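Local coordinates for actin-binding protein, cofilin/tropomyosin family protein, putative (Entamoeba histolytica, PDB 4LIZ), which binds actin filaments and stabilises them, and may contribute to phagocytosis and pseudopod formation as a coactosin of the ADF family, at residues R95-M98 / S99-K102. Residues are numbered along the deposited sequence; the frame is centred on the assembly and turned at random.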
loop_
_atom_site.group_PDB
_atom_site.type_symbol
_atom_site.label_atom_id
_atom_site.label_comp_id
_atom_site.label_asym_id
_atom_site.label_seq_id
_atom_site.Cartn_x
_atom_site.Cartn_y
_atom_site.Cartn_z
ATOM N N ARG A 95 12.366 11.833 -1.720
ATOM C CA ARG A 95 11.922 11.250 -2.975
ATOM C C ARG A 95 12.891 10.177 -3.545
ATOM O O ARG A 95 12.458 9.165 -4.019
ATOM C CB ARG A 95 11.714 12.371 -4.032
ATOM C CG ARG A 95 10.735 13.507 -3.719
ATOM C CD ARG A 95 10.573 14.457 -4.967
ATOM N NE ARG A 95 9.565 15.419 -4.698
ATOM C CZ ARG A 95 8.274 15.145 -4.900
ATOM N NH1 ARG A 95 7.955 14.053 -5.462
ATOM N NH2 ARG A 95 7.373 16.074 -4.686
ATOM N N ALA A 96 14.152 10.524 -3.405
ATOM C CA ALA A 96 15.189 9.620 -3.986
ATOM C C ALA A 96 15.281 8.313 -3.312
ATOM O O ALA A 96 15.785 7.372 -3.968
ATOM C CB ALA A 96 16.518 10.310 -4.119
ATOM N N VAL A 97 14.922 8.215 -2.042
ATOM C CA VAL A 97 15.002 6.925 -1.313
ATOM C C VAL A 97 13.869 6.004 -1.660
ATOM O O VAL A 97 13.879 4.823 -1.299
ATOM C CB VAL A 97 15.157 7.121 0.200
ATOM C CG1 VAL A 97 13.791 7.282 0.875
ATOM C CG2 VAL A 97 15.977 6.017 0.781
HETATM N N MSE A 98 12.847 6.457 -2.354
HETATM C CA MSE A 98 11.671 5.707 -2.615
HETATM C C MSE A 98 11.922 4.337 -3.169
HETATM O O MSE A 98 11.427 3.292 -2.704
HETATM C CB MSE A 98 10.623 6.439 -3.420
HETATM C CG MSE A 98 9.492 5.596 -3.913
HETATM SE SE MSE A 98 8.489 4.835 -2.409
HETATM C CE MSE A 98 6.945 6.016 -2.357
ATOM N N SER A 99 12.741 4.207 -4.238
ATOM C CA SER A 99 12.800 2.920 -4.804
ATOM C C SER A 99 13.524 1.916 -3.891
ATOM O O SER A 99 13.107 0.737 -3.852
ATOM C CB SER A 99 13.549 2.905 -6.213
ATOM O OG SER A 99 12.765 3.580 -7.199
ATOM N N ILE A 100 14.628 2.282 -3.273
ATOM C CA ILE A 100 15.391 1.344 -2.418
ATOM C C ILE A 100 14.470 0.995 -1.181
ATOM O O ILE A 100 14.406 -0.189 -0.793
ATOM C CB ILE A 100 16.761 1.847 -2.023
ATOM C CG1 ILE A 100 17.596 0.744 -1.477
ATOM C CG2 ILE A 100 16.748 3.061 -1.201
ATOM C CD1 ILE A 100 19.043 1.074 -1.337
ATOM N N LEU A 101 13.743 1.991 -0.670
ATOM C CA LEU A 101 12.873 1.720 0.513
ATOM C C LEU A 101 11.765 0.801 0.036
ATOM O O LEU A 101 11.379 -0.163 0.736
ATOM C CB LEU A 101 12.370 2.978 1.007
ATOM C CG LEU A 101 11.348 2.902 2.189
ATOM C CD1 LEU A 101 11.893 2.065 3.313
ATOM C CD2 LEU A 101 11.037 4.300 2.638
ATOM N N LYS A 102 11.119 1.063 -1.079
ATOM C CA LYS A 102 10.052 0.251 -1.674
ATOM C C LYS A 102 10.489 -1.209 -1.810
ATOM O O LYS A 102 9.721 -2.119 -1.539
ATOM C CB LYS A 102 9.670 0.849 -3.037
ATOM C CG LYS A 102 8.589 0.144 -3.736
ATOM C CD LYS A 102 8.568 0.587 -5.286
ATOM C CE LYS A 102 8.381 2.035 -5.478
ATOM N NZ LYS A 102 8.222 2.377 -6.912
HETATM O O HOH W 1 16.124 4.613 -4.192
#
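Leu101 N donates a hydrogen bond to Val97 O at 2.9 Å. One residue on, Lys102 N bonds to Met98 O at 2.8 Å. Both are i to i+4 bonds of one continuous alpha helix. The helix is kinked where Ser99 N and Ile100 N make no bond to the turn before. Water 1 enters there. It donates a hydrogen bond to Ala96 O and accepts one from Ile100 N at 2.9 Å, so it bridges the opened turn. Met98 N instead reaches back three residues to Arg95 O.

Val97 and Ile100 cross at about a right angle, CG2 of Val97 lying 3.6 Å from CG2 of Ile100. Val97 CG1 makes a looser contact with Leu101 CD2. Selenomethionine Met98, which is buried, meets Lys102. Lys102 leaves with CG anti to its backbone N (chi1 -179°), then bends at chi3 (-59°). The bend lays CE of Lys102 4.0 Å from CG of Met98, close to the selenium.

Helix 92-108 is the crossover of the beta-alpha-beta unit between strands 76-85 and 114-118 of the ADF-homology fold. Met98 and Lys102 rest on Phe62, Ser83 and His117 of the central sheet, while Leu101 touches Phe62 and the N-terminal Phe4.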